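Local coordinates for Two-component system response regulator (Bacteroides fragilis, PDB 2QR3), which is the receiver domain of a response regulator, probably phosphorylated on an aspartate and probably controlling transcription through ATP- and DNA-binding parts of the full-length protein, at residues G4-V9 / L21-H26; D105-P110 / L117-N122. All blocks are in the same frame, centred on the assembly; numbering follows the deposited sequence. Where two conformers were deposited one is given.

Contact 1: residues G4-V9 / L21-H26; sequences GTIIIV and LLLKNH
Ile6 carries CG1 trans to its main-chain N (chi1 -177°), and the chain stays extended to CD1, which reaches out from strand 5-9 to Leu23. Leu23 sets CG opposite its own carbonyl carbon (chi1 -57°) and sends CD1 toward the strand. The two methyls meet 3.9 Å apart, Ile6 CD1 against Leu23 CD1. The two side chains are roughly perpendicular, and the touch is end methyl to end methyl. Ile8, two residues on and on the same face of the strand, brings its CD1 to 4.4 Å from Leu23 CD1. One leucine methyl thus serves both isoleucines. No hydrogen bond joins the segments; the contact is small, buried and wholly apolar. Leu23 belongs to helix 13-23, and its O accepts a bond from His26 N. This is the strand-to-helix packing of the first beta-alpha-beta unit of a CheY-like receiver domain. Ile6 and Ile8 also touch Val30 of strand 29-33, and Ile6 touches Val50 of strand 48-54. Leu120 of helix 113-124 packs on both Ile6 and Leu23, so helices 13-23 and 113-124 share this face of the sheet.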
ATOM      1  N   GLY A   4       7.255  11.703  -4.168  1.00 28.80           N
ATOM      2  CA  GLY A   4       5.964  12.277  -4.473  1.00 26.87           C
ATOM      3  C   GLY A   4       4.899  11.681  -3.593  1.00 25.46           C
ATOM      4  O   GLY A   4       4.999  11.717  -2.371  1.00 25.13           O
ATOM      5  N   THR A   5       3.882  11.124  -4.239  1.00 22.84           N
ATOM      6  CA  THR A   5       2.650  10.782  -3.572  1.00 21.32           C
ATOM      7  C   THR A   5       2.632   9.307  -3.183  1.00 19.88           C
ATOM      8  O   THR A   5       3.127   8.470  -3.927  1.00 19.56           O
ATOM      9  CB  THR A   5       1.473  11.131  -4.512  1.00 22.77           C
ATOM     10  OG1 THR A   5       1.489  12.565  -4.746  1.00 23.35           O
ATOM     11  CG2 THR A   5       0.150  10.721  -3.887  1.00 22.58           C
ATOM     12  N   ILE A   6       2.059   9.007  -2.012  1.00 17.47           N
ATOM     13  CA  ILE A   6       1.764   7.613  -1.614  1.00 16.38           C
ATOM     14  C   ILE A   6       0.271   7.486  -1.380  1.00 15.70           C
ATOM     15  O   ILE A   6      -0.356   8.414  -0.871  1.00 15.68           O
ATOM     16  CB  ILE A   6       2.503   7.206  -0.334  1.00 16.57           C
ATOM     17  CG1 ILE A   6       2.228   5.728   0.006  1.00 15.29           C
ATOM     18  CG2 ILE A   6       2.165   8.108   0.864  1.00 16.05           C
ATOM     19  CD1 ILE A   6       3.231   5.158   1.075  1.00 16.65           C
ATOM     20  N   ILE A   7      -0.304   6.352  -1.775  1.00 14.83           N
ATOM     21  CA  ILE A   7      -1.724   6.077  -1.514  1.00 15.17           C
ATOM     22  C   ILE A   7      -1.746   4.935  -0.462  1.00 15.16           C
ATOM     23  O   ILE A   7      -1.075   3.911  -0.626  1.00 16.25           O
ATOM     24  CB  ILE A   7      -2.458   5.646  -2.800  1.00 15.90           C
ATOM     25  CG1 ILE A   7      -2.448   6.793  -3.832  1.00 17.56           C
ATOM     26  CG2 ILE A   7      -3.910   5.179  -2.528  1.00 16.11           C
ATOM     27  CD1 ILE A   7      -2.804   6.295  -5.176  1.00 22.67           C
ATOM     28  N   ILE A   8      -2.516   5.131   0.602  1.00 14.74           N
ATOM     29  CA  ILE A   8      -2.756   4.086   1.605  1.00 15.18           C
ATOM     30  C   ILE A   8      -4.215   3.640   1.536  1.00 15.62           C
ATOM     31  O   ILE A   8      -5.144   4.480   1.613  1.00 16.35           O
ATOM     32  CB  ILE A   8      -2.375   4.586   3.022  1.00 15.96           C
ATOM     33  CG1 ILE A   8      -0.911   5.077   3.013  1.00 19.80           C
ATOM     34  CG2 ILE A   8      -2.484   3.469   4.032  1.00 16.32           C
ATOM     35  CD1 ILE A   8      -0.841   6.502   2.876  1.00 27.13           C
ATOM     36  N   VAL A   9      -4.411   2.334   1.399  1.00 15.50           N
ATOM     37  CA  VAL A   9      -5.719   1.756   1.160  1.00 16.38           C
ATOM     38  C   VAL A   9      -5.955   0.815   2.337  1.00 16.90           C
ATOM     39  O   VAL A   9      -5.264  -0.202   2.479  1.00 16.30           O
ATOM     40  CB  VAL A   9      -5.739   0.937  -0.173  1.00 17.38           C
ATOM     41  CG1 VAL A   9      -7.138   0.370  -0.435  1.00 18.08           C
ATOM     42  CG2 VAL A   9      -5.213   1.783  -1.379  1.00 15.77           C
ATOM     43  N   LEU A  21      -0.127  10.109   9.845  1.00 23.82           N
ATOM     44  CA  LEU A  21       0.725  10.807  10.800  1.00 25.18           C
ATOM     45  C   LEU A  21       2.190  10.400  10.665  1.00 24.35           C
ATOM     46  O   LEU A  21       3.092  11.239  10.749  1.00 24.66           O
ATOM     47  CB  LEU A  21       0.217  10.598  12.241  1.00 24.27           C
ATOM     48  CG  LEU A  21       1.033  11.218  13.390  1.00 26.75           C
ATOM     49  CD1 LEU A  21       1.316  12.698  13.189  1.00 28.63           C
ATOM     50  CD2 LEU A  21       0.283  11.008  14.699  1.00 27.63           C
ATOM     51  N   LEU A  22       2.445   9.107  10.454  1.00 24.38           N
ATOM     52  CA  LEU A  22       3.799   8.617  10.364  1.00 23.99           C
ATOM     53  C   LEU A  22       4.490   9.051   9.073  1.00 25.22           C
ATOM     54  O   LEU A  22       5.706   9.252   9.065  1.00 26.19           O
ATOM     55  CB  LEU A  22       3.835   7.079  10.479  1.00 23.92           C
ATOM     56  CG  LEU A  22       3.415   6.491  11.828  1.00 22.91           C
ATOM     57  CD1 LEU A  22       3.067   4.987  11.708  1.00 21.89           C
ATOM     58  CD2 LEU A  22       4.484   6.750  12.912  1.00 25.21           C
ATOM     59  N   LEU A  23       3.731   9.183   7.976  1.00 24.73           N
ATOM     60  CA  LEU A  23       4.360   9.366   6.662  1.00 25.41           C
ATOM     61  C   LEU A  23       4.317  10.789   6.124  1.00 26.64           C
ATOM     62  O   LEU A  23       5.047  11.084   5.162  1.00 26.79           O
ATOM     63  CB  LEU A  23       3.738   8.400   5.634  1.00 24.94           C
ATOM     64  CG  LEU A  23       3.795   6.903   5.981  1.00 24.37           C
ATOM     65  CD1 LEU A  23       3.095   6.088   4.864  1.00 23.08           C
ATOM     66  CD2 LEU A  23       5.217   6.360   6.226  1.00 23.69           C
ATOM     67  N   LYS A  24       3.432  11.615   6.717  1.00 27.79           N
ATOM     68  CA  LYS A  24       3.160  13.045   6.383  1.00 30.55           C
ATOM     69  C   LYS A  24       4.429  13.840   6.063  1.00 30.91           C
ATOM     70  O   LYS A  24       4.422  14.766   5.246  1.00 29.74           O
ATOM     71  CB  LYS A  24       2.543  13.747   7.619  1.00 30.13           C
ATOM     72  CG  LYS A  24       1.063  14.035   7.648  1.00 34.58           C
ATOM     73  CD  LYS A  24       0.743  14.807   8.971  1.00 33.79           C
ATOM     74  CE  LYS A  24      -0.720  15.293   9.059  1.00 40.49           C
ATOM     75  NZ  LYS A  24      -1.594  14.394   9.888  1.00 43.54           N
ATOM     76  N   ASN A  25       5.514  13.515   6.753  1.00 31.66           N
ATOM     77  CA  ASN A  25       6.693  14.369   6.678  1.00 33.24           C
ATOM     78  C   ASN A  25       7.817  13.821   5.835  1.00 33.01           C
ATOM     79  O   ASN A  25       8.930  14.379   5.808  1.00 33.49           O
ATOM     80  CB  ASN A  25       7.159  14.760   8.080  1.00 34.10           C
ATOM     81  CG  ASN A  25       6.706  16.139   8.435  1.00 37.99           C
ATOM     82  OD1 ASN A  25       5.685  16.308   9.110  1.00 43.56           O
ATOM     83  ND2 ASN A  25       7.397  17.146   7.896  1.00 37.44           N
ATOM     84  N   HIS A  26       7.512  12.736   5.129  1.00 31.79           N
ATOM     85  CA  HIS A  26       8.447  12.122   4.213  1.00 32.03           C
ATOM     86  C   HIS A  26       7.984  12.245   2.781  1.00 30.73           C
ATOM     87  O   HIS A  26       8.752  12.667   1.906  1.00 32.00           O
ATOM     88  CB  HIS A  26       8.719  10.669   4.603  1.00 33.12           C
ATOM     89  CG  HIS A  26       9.563  10.551   5.826  1.00 36.59           C
ATOM     90  ND1 HIS A  26       9.059  10.757   7.091  1.00 41.10           N
ATOM     91  CD2 HIS A  26      10.887  10.319   5.977  1.00 40.29           C
ATOM     92  CE1 HIS A  26      10.033  10.630   7.977  1.00 43.25           C
ATOM     93  NE2 HIS A  26      11.152  10.361   7.326  1.00 43.17           N
TER

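Contact 2: residues D105-P110 / L117-N122; sequences DFVVKP and LETLLN
Thr119 meets strand 105-109 with its methyl, while its hydroxyl is held mainly within its own helix. From Thr119 CB, the first neighbour across the contact is Val107 CG2, at 3.8 Å. The methyl CG2 lies trans to the main-chain N (chi1 -60° for OG1) and points between the side chains of Asp105 and Val107. Val107 CG2 is 3.6 Å from Thr119 CG2, and the two side chains run past one another, pointing opposite ways. The same methyl also meets the carboxylate of Asp105, with OD2 3.4 Å from Thr119 CG2. The hydroxyl OG1 is hydrogen-bonded to Lys115 O, one turn back in the helix. A water also donates to Thr119 OG1 and to Phe106 O, the latter at 2.7 Å. A second water donates to Asp105 OD2 and to Thr119 O. Asp105 OD1 accepts a bond from the next residue's backbone, Phe106 N, at 2.9 Å, on the anti side and 26° out of the carboxylate plane. The strand and helix run nearly antiparallel, at 165°, with their axes 8.9 Å apart. This is the packing of the last strand of the receiver sheet against the helix that follows it. Val107 also touches Val84 and Phe86 of strand 83-88. No direct hydrogen bond crosses between the segments. Methyl packing and two water bridges join them, and the bonds to Phe106 N and to water probably help to stabilise the negative charge of Asp105.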
ATOM      1  N   ASP A 105       6.685  -5.736  -1.826  1.00 16.09           N
ATOM      2  CA  ASP A 105       7.131  -6.043  -0.483  1.00 16.13           C
ATOM      3  C   ASP A 105       5.887  -6.194   0.384  1.00 16.20           C
ATOM      4  O   ASP A 105       4.766  -6.028  -0.101  1.00 15.27           O
ATOM      5  CB  ASP A 105       8.003  -4.907   0.091  1.00 16.27           C
ATOM      6  CG  ASP A 105       9.115  -5.421   1.023  1.00 18.72           C
ATOM      7  OD1 ASP A 105       8.977  -6.512   1.630  1.00 17.91           O
ATOM      8  OD2 ASP A 105      10.134  -4.701   1.152  1.00 20.47           O
ATOM      9  N   PHE A 106       6.099  -6.536   1.644  1.00 15.85           N
ATOM     10  CA  PHE A 106       5.001  -6.465   2.617  1.00 15.82           C
ATOM     11  C   PHE A 106       5.488  -6.019   3.980  1.00 16.22           C
ATOM     12  O   PHE A 106       6.693  -6.125   4.304  1.00 16.08           O
ATOM     13  CB  PHE A 106       4.164  -7.772   2.679  1.00 15.77           C
ATOM     14  CG  PHE A 106       4.902  -8.983   3.243  1.00 16.20           C
ATOM     15  CD1 PHE A 106       5.362  -9.986   2.356  1.00 17.80           C
ATOM     16  CD2 PHE A 106       5.048  -9.181   4.602  1.00 18.96           C
ATOM     17  CE1 PHE A 106       5.997 -11.143   2.834  1.00 20.10           C
ATOM     18  CE2 PHE A 106       5.706 -10.339   5.108  1.00 18.80           C
ATOM     19  CZ  PHE A 106       6.192 -11.310   4.201  1.00 17.10           C
ATOM     20  N   VAL A 107       4.555  -5.473   4.762  1.00 16.44           N
ATOM     21  CA  VAL A 107       4.814  -4.997   6.115  1.00 15.84           C
ATOM     22  C   VAL A 107       3.759  -5.669   6.992  1.00 16.21           C
ATOM     23  O   VAL A 107       2.606  -5.713   6.638  1.00 15.61           O
ATOM     24  CB  VAL A 107       4.641  -3.454   6.218  1.00 16.59           C
ATOM     25  CG1 VAL A 107       4.920  -2.968   7.683  1.00 17.43           C
ATOM     26  CG2 VAL A 107       5.576  -2.752   5.227  1.00 16.88           C
ATOM     27  N   VAL A 108       4.174  -6.240   8.116  1.00 18.87           N
ATOM     28  CA  VAL A 108       3.218  -6.961   8.967  1.00 21.00           C
ATOM     29  C   VAL A 108       2.656  -5.994  10.006  1.00 22.46           C
ATOM     30  O   VAL A 108       3.356  -5.080  10.423  1.00 23.62           O
ATOM     31  CB  VAL A 108       3.889  -8.167   9.645  1.00 21.23           C
ATOM     32  CG1 VAL A 108       2.912  -8.854  10.560  1.00 25.35           C
ATOM     33  CG2 VAL A 108       4.359  -9.180   8.585  1.00 22.28           C
ATOM     34  N   LYS A 109       1.390  -6.175  10.382  1.00 23.72           N
ATOM     35  CA  LYS A 109       0.787  -5.435  11.503  1.00 25.62           C
ATOM     36  C   LYS A 109       0.686  -6.408  12.701  1.00 26.98           C
ATOM     37  O   LYS A 109       0.396  -7.574  12.499  1.00 28.45           O
ATOM     38  CB  LYS A 109      -0.628  -5.018  11.171  1.00 26.08           C
ATOM     39  CG  LYS A 109      -0.866  -4.256   9.902  1.00 28.39           C
ATOM     40  CD  LYS A 109      -2.375  -4.277   9.594  1.00 31.15           C
ATOM     41  CE  LYS A 109      -2.789  -3.121   8.681  1.00 33.18           C
ATOM     42  NZ  LYS A 109      -4.251  -3.081   8.287  1.00 33.12           N
ATOM     43  N   PRO A 110       0.923  -5.935  13.941  1.00 27.14           N
ATOM     44  CA  PRO A 110       1.340  -4.582  14.289  1.00 26.31           C
ATOM     45  C   PRO A 110       2.730  -4.326  13.734  1.00 25.38           C
ATOM     46  O   PRO A 110       3.603  -5.208  13.785  1.00 26.43           O
ATOM     47  CB  PRO A 110       1.341  -4.590  15.830  1.00 26.57           C
ATOM     48  CG  PRO A 110       1.534  -6.040  16.199  1.00 27.92           C
ATOM     49  CD  PRO A 110       0.807  -6.809  15.137  1.00 27.35           C
ATOM     50  N   LEU A 117       8.300   2.770   7.454  1.00 21.85           N
ATOM     51  CA  LEU A 117       8.774   3.878   6.623  1.00 22.63           C
ATOM     52  C   LEU A 117       9.814   3.374   5.634  1.00 22.48           C
ATOM     53  O   LEU A 117       9.762   3.698   4.439  1.00 21.74           O
ATOM     54  CB  LEU A 117       9.342   5.013   7.480  1.00 21.95           C
ATOM     55  CG  LEU A 117       9.982   6.200   6.736  1.00 24.23           C
ATOM     56  CD1 LEU A 117       9.038   6.881   5.714  1.00 24.52           C
ATOM     57  CD2 LEU A 117      10.511   7.190   7.786  1.00 25.15           C
ATOM     58  N   GLU A 118      10.761   2.596   6.154  1.00 23.29           N
ATOM     59  CA  GLU A 118      11.884   2.114   5.362  1.00 23.60           C
ATOM     60  C   GLU A 118      11.463   1.237   4.213  1.00 22.64           C
ATOM     61  O   GLU A 118      11.980   1.393   3.103  1.00 22.52           O
ATOM     62  CB  GLU A 118      12.909   1.419   6.244  1.00 24.83           C
ATOM     63  CG  GLU A 118      13.577   2.454   7.156  1.00 29.97           C
ATOM     64  CD  GLU A 118      14.878   1.979   7.772  1.00 37.44           C
ATOM     65  OE1 GLU A 118      15.163   0.757   7.743  1.00 41.72           O
ATOM     66  OE2 GLU A 118      15.603   2.854   8.295  1.00 40.26           O
ATOM     67  N   THR A 119      10.518   0.335   4.473  1.00 20.97           N
ATOM     68  CA  THR A 119       9.953  -0.532   3.414  1.00 20.19           C
ATOM     69  C   THR A 119       9.323   0.308   2.325  1.00 19.97           C
ATOM     70  O   THR A 119       9.497   0.009   1.144  1.00 19.47           O
ATOM     71  CB  THR A 119       8.960  -1.548   3.999  1.00 20.81           C
ATOM     72  OG1 THR A 119       9.647  -2.381   4.953  1.00 20.21           O
ATOM     73  CG2 THR A 119       8.307  -2.424   2.920  1.00 20.07           C
ATOM     74  N   LEU A 120       8.596   1.362   2.728  1.00 18.92           N
ATOM     75  CA  LEU A 120       7.862   2.183   1.749  1.00 19.54           C
ATOM     76  C   LEU A 120       8.837   3.049   0.955  1.00 19.77           C
ATOM     77  O   LEU A 120       8.724   3.146  -0.245  1.00 20.74           O
ATOM     78  CB  LEU A 120       6.808   3.056   2.432  1.00 19.50           C
ATOM     79  CG  LEU A 120       5.632   2.237   2.957  1.00 19.24           C
ATOM     80  CD1 LEU A 120       4.806   3.089   3.986  1.00 20.23           C
ATOM     81  CD2 LEU A 120       4.755   1.697   1.797  1.00 19.10           C
ATOM     82  N   LEU A 121       9.800   3.656   1.633  1.00 20.53           N
ATOM     83  CA  LEU A 121      10.837   4.415   0.902  1.00 21.39           C
ATOM     84  C   LEU A 121      11.584   3.527  -0.079  1.00 20.90           C
ATOM     85  O   LEU A 121      11.782   3.916  -1.251  1.00 21.61           O
ATOM     86  CB  LEU A 121      11.816   5.090   1.856  1.00 21.79           C
ATOM     87  CG  LEU A 121      11.253   6.105   2.860  1.00 25.09           C
ATOM     88  CD1 LEU A 121      12.295   6.508   3.901  1.00 27.99           C
ATOM     89  CD2 LEU A 121      10.729   7.345   2.165  1.00 26.94           C
ATOM     90  N   ASN A 122      12.008   2.346   0.362  1.00 20.80           N
ATOM     91  CA  ASN A 122      12.695   1.421  -0.541  0.50 21.22           C
ATOM     92  C   ASN A 122      11.811   1.019  -1.725  1.00 21.45           C
ATOM     93  O   ASN A 122      12.266   0.959  -2.854  1.00 21.12           O
ATOM     94  CB  ASN A 122      13.234   0.201   0.224  0.50 21.31           C
ATOM     95  CG  ASN A 122      14.379   0.561   1.187  0.50 23.47           C
ATOM     96  OD1 ASN A 122      14.881   1.687   1.189  0.50 24.37           O
ATOM     97  ND2 ASN A 122      14.782  -0.400   2.018  0.50 22.20           N
TER
HETATM   98  O   HOH W   1      10.638  -2.370  -0.110  1.00 19.90           O
HETATM   99  O   HOH W   2       8.424  -5.158   6.087  1.00 25.95           O

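Overall arrangement
From the N terminus, strand 5-9 leads into helix 13-23, and contact 1 closes that first loop. The chain then builds the strands and helices from 29 to 100 before contact 2 opens. Contact 2 closes the last loop, between strand 105-109 and helix 113-124. The two loops follow in series and neither nest nor cross. The centres of contacts 1 and 2 are about 12 Å apart, and both contacts rest on the one parallel sheet of the receiver domain, ordered 2-1-3-4-5. Strand 105-109 is at its edge; strand 5-9 lies inside it. Segments 21-26 and 117-122 touch directly, with Leu117 CD1 3.9 Å from Leu23 CD2, so the first and last helices are joined.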